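Side-chain contacts in 6-phospho-beta-d glycosidase (Streptococcus pyogenes, PDB 5FOO), which probably hydrolyses 6-phospho-beta-glucosides as a retaining glycoside hydrolase of family 1, built on a TIM barrel: residues A89-D94 with S146-E151; A201-A206 with G217-I222. The protein carries 1 engineered substitution. All coordinates share one frame; numbering follows the deposited sequence.

Interaction 1 of 2, residues A89-D94 with S146-E151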
ATOM      1  N   ALA A  89      -9.870 -21.798  -7.624  1.00 31.37           N
ATOM      2  CA  ALA A  89     -10.460 -20.471  -7.638  1.00 29.15           C
ATOM      3  C   ALA A  89     -11.974 -20.453  -7.967  1.00 31.17           C
ATOM      4  O   ALA A  89     -12.429 -19.677  -8.833  1.00 32.62           O
ATOM      5  CB  ALA A  89      -9.683 -19.587  -8.585  1.00 29.07           C
ATOM      6  N   THR A  90     -12.760 -21.297  -7.297  1.00 32.18           N
ATOM      7  CA  THR A  90     -14.196 -21.160  -7.365  1.00 32.47           C
ATOM      8  C   THR A  90     -14.634 -19.962  -6.523  1.00 31.29           C
ATOM      9  O   THR A  90     -13.897 -19.469  -5.669  1.00 30.00           O
ATOM     10  CB  THR A  90     -14.890 -22.419  -6.952  1.00 34.91           C
ATOM     11  OG1 THR A  90     -14.443 -22.823  -5.665  1.00 32.83           O
ATOM     12  CG2 THR A  90     -14.535 -23.530  -7.961  1.00 36.53           C
ATOM     13  N   ILE A  91     -15.822 -19.476  -6.813  1.00 31.23           N
ATOM     14  CA  ILE A  91     -16.332 -18.169  -6.305  1.00 31.55           C
ATOM     15  C   ILE A  91     -17.248 -18.296  -5.105  1.00 32.15           C
ATOM     16  O   ILE A  91     -18.108 -19.133  -5.076  1.00 33.31           O
ATOM     17  CB  ILE A  91     -17.074 -17.430  -7.416  1.00 33.29           C
ATOM     18  CG1 ILE A  91     -16.084 -17.107  -8.564  1.00 33.17           C
ATOM     19  CG2 ILE A  91     -17.705 -16.158  -6.902  1.00 31.72           C
ATOM     20  CD1 ILE A  91     -16.746 -16.568  -9.825  1.00 37.54           C
ATOM     21  N   ASN A  92     -16.987 -17.551  -4.046  1.00 30.02           N
ATOM     22  CA  ASN A  92     -17.934 -17.497  -2.940  1.00 30.78           C
ATOM     23  C   ASN A  92     -19.058 -16.560  -3.384  1.00 29.08           C
ATOM     24  O   ASN A  92     -18.799 -15.377  -3.673  1.00 28.19           O
ATOM     25  CB  ASN A  92     -17.270 -16.925  -1.685  1.00 33.26           C
ATOM     26  CG  ASN A  92     -18.256 -16.758  -0.557  1.00 32.74           C
ATOM     27  OD1 ASN A  92     -19.161 -15.902  -0.563  1.00 37.36           O
ATOM     28  ND2 ASN A  92     -18.115 -17.608   0.390  1.00 31.75           N
ATOM     29  N   PRO A  93     -20.285 -17.048  -3.448  1.00 31.00           N
ATOM     30  CA  PRO A  93     -21.348 -16.164  -3.982  1.00 30.28           C
ATOM     31  C   PRO A  93     -21.593 -14.908  -3.163  1.00 27.39           C
ATOM     32  O   PRO A  93     -21.880 -13.880  -3.773  1.00 25.61           O
ATOM     33  CB  PRO A  93     -22.611 -17.064  -3.939  1.00 33.76           C
ATOM     34  CG  PRO A  93     -22.102 -18.428  -3.945  1.00 34.62           C
ATOM     35  CD  PRO A  93     -20.790 -18.410  -3.208  1.00 32.32           C
ATOM     36  N   ASP A  94     -21.460 -14.945  -1.829  1.00 28.50           N
ATOM     37  CA  ASP A  94     -21.658 -13.706  -1.048  1.00 29.69           C
ATOM     38  C   ASP A  94     -20.511 -12.694  -1.265  1.00 24.94           C
ATOM     39  O   ASP A  94     -20.739 -11.496  -1.295  1.00 23.81           O
ATOM     40  CB  ASP A  94     -21.919 -13.891   0.476  1.00 35.02           C
ATOM     41  CG  ASP A  94     -22.394 -12.501   1.150  1.00 44.76           C
ATOM     42  OD1 ASP A  94     -21.557 -11.601   1.512  1.00 46.57           O
ATOM     43  OD2 ASP A  94     -23.631 -12.258   1.222  1.00 48.19           O
ATOM     44  N   SER A 146      -6.911 -13.508  -9.382  1.00 25.67           N
ATOM     45  CA  SER A 146      -6.893 -12.239 -10.139  1.00 30.00           C
ATOM     46  C   SER A 146      -7.776 -12.355 -11.390  1.00 29.69           C
ATOM     47  O   SER A 146      -8.530 -11.405 -11.699  1.00 27.64           O
ATOM     48  CB  SER A 146      -5.466 -11.759 -10.480  1.00 29.08           C
ATOM     49  OG  SER A 146      -4.906 -12.509 -11.576  1.00 31.76           O
ATOM     50  N   LYS A 147      -7.707 -13.508 -12.072  1.00 27.51           N
ATOM     51  CA  LYS A 147      -8.565 -13.767 -13.235  1.00 31.46           C
ATOM     52  C   LYS A 147     -10.061 -13.726 -12.886  1.00 29.55           C
ATOM     53  O   LYS A 147     -10.856 -13.139 -13.630  1.00 27.42           O
ATOM     54  CB  LYS A 147      -8.309 -15.132 -13.845  1.00 34.82           C
ATOM     55  CG  LYS A 147      -7.173 -15.289 -14.796  1.00 44.99           C
ATOM     56  CD  LYS A 147      -7.415 -16.625 -15.545  1.00 50.40           C
ATOM     57  CE  LYS A 147      -6.413 -16.879 -16.632  1.00 58.58           C
ATOM     58  NZ  LYS A 147      -5.177 -17.520 -16.096  1.00 62.15           N
ATOM     59  N   VAL A 148     -10.462 -14.334 -11.763  1.00 27.08           N
ATOM     60  CA  VAL A 148     -11.862 -14.169 -11.319  1.00 27.23           C
ATOM     61  C   VAL A 148     -12.192 -12.683 -11.240  1.00 27.19           C
ATOM     62  O   VAL A 148     -13.189 -12.263 -11.818  1.00 26.08           O
ATOM     63  CB  VAL A 148     -12.180 -14.897  -9.973  1.00 26.00           C
ATOM     64  CG1 VAL A 148     -13.559 -14.612  -9.497  1.00 25.08           C
ATOM     65  CG2 VAL A 148     -11.997 -16.417 -10.107  1.00 26.70           C
ATOM     66  N   CYS A 149     -11.350 -11.889 -10.541  1.00 26.13           N
ATOM     67  CA  CYS A 149     -11.596 -10.452 -10.367  1.00 25.49           C
ATOM     68  C   CYS A 149     -11.765  -9.725 -11.729  1.00 24.91           C
ATOM     69  O   CYS A 149     -12.722  -9.018 -11.962  1.00 22.73           O
ATOM     70  CB  CYS A 149     -10.476  -9.813  -9.595  1.00 27.08           C
ATOM     71  SG  CYS A 149     -10.413 -10.353  -7.849  1.00 26.63           S
ATOM     72  N   PHE A 150     -10.818  -9.921 -12.618  1.00 26.46           N
ATOM     73  CA  PHE A 150     -10.895  -9.295 -13.947  1.00 27.16           C
ATOM     74  C   PHE A 150     -12.184  -9.729 -14.760  1.00 26.72           C
ATOM     75  O   PHE A 150     -12.859  -8.868 -15.324  1.00 27.41           O
ATOM     76  CB  PHE A 150      -9.660  -9.593 -14.737  1.00 24.20           C
ATOM     77  CG  PHE A 150      -8.375  -9.266 -14.020  1.00 25.06           C
ATOM     78  CD1 PHE A 150      -8.268  -8.153 -13.191  1.00 24.45           C
ATOM     79  CD2 PHE A 150      -7.246 -10.046 -14.250  1.00 23.33           C
ATOM     80  CE1 PHE A 150      -7.056  -7.847 -12.570  1.00 28.36           C
ATOM     81  CE2 PHE A 150      -6.046  -9.721 -13.690  1.00 25.82           C
ATOM     82  CZ  PHE A 150      -5.942  -8.615 -12.834  1.00 27.34           C
ATOM     83  N   GLU A 151     -12.518 -11.014 -14.751  1.00 25.81           N
ATOM     84  CA  GLU A 151     -13.712 -11.513 -15.422  1.00 27.71           C
ATOM     85  C   GLU A 151     -14.989 -10.966 -14.820  1.00 30.38           C
ATOM     86  O   GLU A 151     -15.900 -10.606 -15.540  1.00 28.74           O
ATOM     87  CB  GLU A 151     -13.726 -13.038 -15.394  1.00 29.30           C
ATOM     88  CG  GLU A 151     -12.618 -13.574 -16.282  1.00 33.14           C
ATOM     89  CD  GLU A 151     -12.305 -15.032 -16.099  1.00 37.15           C
ATOM     90  OE1 GLU A 151     -12.987 -15.710 -15.316  1.00 38.85           O
ATOM     91  OE2 GLU A 151     -11.366 -15.508 -16.785  1.00 40.38           O
TER
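V148 projects from helix 136-153 toward the loop that leads into helix 93-108, and its two methyls go to different partners. CG1 meets the side chain of I91, lying 3.7 Å from I91 CG1; the I91 end methyl is about as near, with CD1 3.8 Å from V148 CG1. The two side chains cross obliquely. In I91, chi1 of -63° sets CG1 beside the backbone N and opposite the carbonyl carbon, which sends the longer branch rather than CG2 to the valine. The other methyl, V148 CG2, faces A89: the carbonyl O of A89 is 3.5 Å from V148 CG2, and A89 CB stands 4.2 Å from the same methyl.

L82 of helix 79-82 also touches V148, while A89 touches A144 and I91 touches Q152, both of helix 136-153, which extends the join between loop and helix beyond the valine. At the far end of the loop N92 is the N-cap of helix 93-108, its OD1 accepting from the backbone N of G95. The contact buries 121 Å², both sides summed. Its side-chain to side-chain contacts are apolar and the A89 carbonyl O merely abuts a methyl, so between 89-94 and 146-151 the attraction is dispersion and exclusion of water, without a directed bond.

Interaction 2 of 2, residues A201-A206 with G217-I222. With EDO (1,2-ethanediol), chain H.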
ATOM      1  N   ALA A 201       3.970  -9.798 -12.460  1.00 27.08           N
ATOM      2  CA  ALA A 201       4.078  -9.996 -13.907  1.00 27.19           C
ATOM      3  C   ALA A 201       3.073 -11.018 -14.437  1.00 27.19           C
ATOM      4  O   ALA A 201       2.475 -10.789 -15.484  1.00 29.16           O
ATOM      5  CB  ALA A 201       5.493 -10.408 -14.273  1.00 28.64           C
ATOM      6  N   LYS A 202       2.831 -12.099 -13.697  1.00 24.76           N
ATOM      7  CA  LYS A 202       1.822 -13.044 -14.049  1.00 26.10           C
ATOM      8  C   LYS A 202       0.385 -12.524 -13.974  1.00 26.38           C
ATOM      9  O   LYS A 202      -0.460 -12.891 -14.802  1.00 25.63           O
ATOM     10  CB  LYS A 202       1.965 -14.328 -13.241  1.00 28.48           C
ATOM     11  CG  LYS A 202       3.240 -15.061 -13.590  1.00 32.59           C
ATOM     12  CD  LYS A 202       3.264 -16.474 -13.025  1.00 37.34           C
ATOM     13  CE  LYS A 202       2.797 -17.397 -14.125  1.00 43.13           C
ATOM     14  NZ  LYS A 202       2.702 -18.778 -13.634  1.00 49.94           N
ATOM     15  N   VAL A 203       0.097 -11.666 -13.004  1.00 25.56           N
ATOM     16  CA  VAL A 203      -1.231 -11.086 -12.901  1.00 24.89           C
ATOM     17  C   VAL A 203      -1.429 -10.107 -14.063  1.00 24.47           C
ATOM     18  O   VAL A 203      -2.522 -10.053 -14.677  1.00 22.71           O
ATOM     19  CB  VAL A 203      -1.500 -10.429 -11.518  1.00 23.59           C
ATOM     20  CG1 VAL A 203      -2.802  -9.663 -11.556  1.00 24.15           C
ATOM     21  CG2 VAL A 203      -1.617 -11.572 -10.495  1.00 27.21           C
ATOM     22  N   ILE A 204      -0.394  -9.350 -14.350  1.00 25.52           N
ATOM     23  CA  ILE A 204      -0.418  -8.443 -15.499  1.00 26.27           C
ATOM     24  C   ILE A 204      -0.633  -9.188 -16.791  1.00 27.89           C
ATOM     25  O   ILE A 204      -1.465  -8.778 -17.584  1.00 31.50           O
ATOM     26  CB  ILE A 204       0.832  -7.550 -15.550  1.00 28.18           C
ATOM     27  CG1 ILE A 204       0.783  -6.532 -14.389  1.00 29.03           C
ATOM     28  CG2 ILE A 204       0.959  -6.853 -16.900  1.00 26.26           C
ATOM     29  CD1 ILE A 204       2.113  -5.777 -14.201  1.00 31.24           C
ATOM     30  N   GLN A 205       0.037 -10.319 -16.975  1.00 32.82           N
ATOM     31  CA  GLN A 205      -0.198 -11.117 -18.157  1.00 31.88           C
ATOM     32  C   GLN A 205      -1.670 -11.505 -18.191  1.00 30.95           C
ATOM     33  O   GLN A 205      -2.290 -11.412 -19.249  1.00 28.00           O
ATOM     34  CB  GLN A 205       0.677 -12.357 -18.208  1.00 33.58           C
ATOM     35  CG  GLN A 205       0.546 -13.273 -19.448  1.00 34.91           C
ATOM     36  CD  GLN A 205       1.482 -14.454 -19.335  1.00 38.95           C
ATOM     37  OE1 GLN A 205       2.379 -14.639 -20.157  1.00 42.63           O
ATOM     38  NE2 GLN A 205       1.357 -15.189 -18.252  1.00 37.22           N
ATOM     39  N   ALA A 206      -2.212 -11.976 -17.064  1.00 28.08           N
ATOM     40  CA  ALA A 206      -3.561 -12.514 -17.032  1.00 25.42           C
ATOM     41  C   ALA A 206      -4.565 -11.413 -17.359  1.00 28.43           C
ATOM     42  O   ALA A 206      -5.536 -11.667 -18.063  1.00 28.57           O
ATOM     43  CB  ALA A 206      -3.884 -13.186 -15.698  1.00 29.40           C
ATOM     44  N   GLY A 217      -8.483  -1.325 -19.540  1.00 29.73           N
ATOM     45  CA  GLY A 217      -8.080  -0.347 -18.531  1.00 29.92           C
ATOM     46  C   GLY A 217      -6.584  -0.442 -18.232  1.00 32.87           C
ATOM     47  O   GLY A 217      -5.838  -0.871 -19.069  1.00 27.62           O
ATOM     48  N   ARG A 218      -6.144  -0.074 -17.021  1.00 27.35           N
ATOM     49  CA  ARG A 218      -4.736  -0.066 -16.727  1.00 28.16           C
ATOM     50  C   ARG A 218      -4.452  -0.884 -15.494  1.00 28.77           C
ATOM     51  O   ARG A 218      -5.330  -1.035 -14.674  1.00 24.95           O
ATOM     52  CB  ARG A 218      -4.220   1.383 -16.631  1.00 29.30           C
ATOM     53  CG  ARG A 218      -4.080   1.986 -18.049  1.00 30.92           C
ATOM     54  CD  ARG A 218      -3.448   3.367 -18.044  1.00 33.14           C
ATOM     55  NE  ARG A 218      -4.315   4.302 -17.327  1.00 38.92           N
ATOM     56  CZ  ARG A 218      -4.004   5.579 -17.051  1.00 41.49           C
ATOM     57  NH1 ARG A 218      -2.809   6.061 -17.438  1.00 38.96           N
ATOM     58  NH2 ARG A 218      -4.877   6.358 -16.361  1.00 37.01           N
ATOM     59  N   ILE A 219      -3.244  -1.460 -15.416  1.00 24.64           N
ATOM     60  CA  ILE A 219      -2.836  -2.295 -14.329  1.00 24.74           C
ATOM     61  C   ILE A 219      -1.452  -1.955 -13.915  1.00 25.93           C
ATOM     62  O   ILE A 219      -0.600  -1.681 -14.749  1.00 25.12           O
ATOM     63  CB  ILE A 219      -2.955  -3.781 -14.627  1.00 25.98           C
ATOM     64  CG1 ILE A 219      -2.660  -4.580 -13.356  1.00 22.34           C
ATOM     65  CG2 ILE A 219      -2.111  -4.207 -15.827  1.00 28.04           C
ATOM     66  CD1 ILE A 219      -3.256  -5.930 -13.390  1.00 24.09           C
ATOM     67  N   GLY A 220      -1.273  -1.855 -12.594  1.00 25.85           N
ATOM     68  CA  GLY A 220      -0.005  -1.499 -12.034  1.00 24.74           C
ATOM     69  C   GLY A 220       0.200  -2.169 -10.718  1.00 24.32           C
ATOM     70  O   GLY A 220      -0.363  -3.240 -10.454  1.00 22.70           O
ATOM     71  N   THR A 221       1.084  -1.573  -9.920  1.00 24.40           N
ATOM     72  CA  THR A 221       1.328  -2.045  -8.556  1.00 25.32           C
ATOM     73  C   THR A 221       1.557  -0.822  -7.692  1.00 26.25           C
ATOM     74  O   THR A 221       1.698   0.267  -8.221  1.00 24.68           O
ATOM     75  CB  THR A 221       2.461  -3.098  -8.513  1.00 29.67           C
ATOM     76  OG1 THR A 221       2.448  -3.744  -7.235  1.00 29.87           O
ATOM     77  CG2 THR A 221       3.851  -2.439  -8.772  1.00 27.27           C
ATOM     78  N   ILE A 222       1.505  -0.979  -6.364  1.00 27.20           N
ATOM     79  CA  ILE A 222       1.684   0.126  -5.431  1.00 24.80           C
ATOM     80  C   ILE A 222       2.966  -0.113  -4.661  1.00 25.96           C
ATOM     81  O   ILE A 222       3.091  -1.088  -3.908  1.00 24.69           O
ATOM     82  CB  ILE A 222       0.472   0.277  -4.494  1.00 25.99           C
ATOM     83  CG1 ILE A 222      -0.821   0.569  -5.276  1.00 29.46           C
ATOM     84  CG2 ILE A 222       0.696   1.377  -3.471  1.00 25.38           C
ATOM     85  CD1 ILE A 222      -2.069   0.222  -4.497  1.00 30.77           C
TER
HETATM   86  C1  EDO H1465      -8.625   4.508 -16.458  0.80 33.61           C
HETATM   87  O1  EDO H1465      -7.397   4.871 -15.830  0.80 33.69           O
HETATM   88  C2  EDO H1465      -8.387   3.765 -17.731  0.80 35.81           C
HETATM   89  O2  EDO H1465      -7.040   3.368 -17.679  0.80 37.04           O
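I219 of barrel strand 218-224 packs against V203 and I204 of helix 186-208 in the strand-to-helix layer of the (beta/alpha)8 barrel. The CB of I219 points toward the helix, and the side chain meets two neighbouring helical residues. Both of its branches lie against I204: I219 CG2 is 4.0 Å and I219 CG1 4.1 Å from I204 CG1, and the two side chains cross at a slant. Of the isoleucine's atoms only the terminal methyl reaches the other residue, I219 CD1 being 4.2 Å from V203 CG1, with these side chains crossing at about a right angle. With chi1 at -173°, the CG1 branch of I219 lies opposite its backbone N and CG2 falls between N and the carbonyl carbon, and the isoleucine thereby spans both partners.

The strand is the fifth of eight parallel barrel strands. Its backbone pairs with the strand at 159-161 through bonds of R218 and G220 to W160, and the I219 amide donates to OD2 of D292. On the helix, K202 NZ forms a salt bridge with D140 of helix 136-153.

R218 does not join the helix contact but grips a 1,2-ethanediol, probably from the crystallisation liquor. NE donates to EDO O2 (2.9 Å, 143°), and NH2 gives a straighter bond to EDO O1 (3.0 Å, 165°). O1 lies in the guanidinium plane at its edge. A bend at chi3 turns the guanidinium to the diol, which is also hydrogen-bonded to OD1 of D159.

Interaction 1 comes first along the chain and closes before interaction 2 opens; their centres are about 16 Å apart, on the same side of the chain's centre. They share no segment, yet helix 136-153 connects them. From 146-151, F150 reaches inward, its CZ 3.5 Å from V203 CG1 and 3.8 Å from I219 CD1, so one ring touches both helix 186-208 and strand 218-224. S146 also meets V203, and K147 meets A206. In space the contacts pass from a partly buried loop-to-helix contact, through helix-to-helix packing, to the buried helix-to-strand layer, linking the periphery of this barrel sector to its wall.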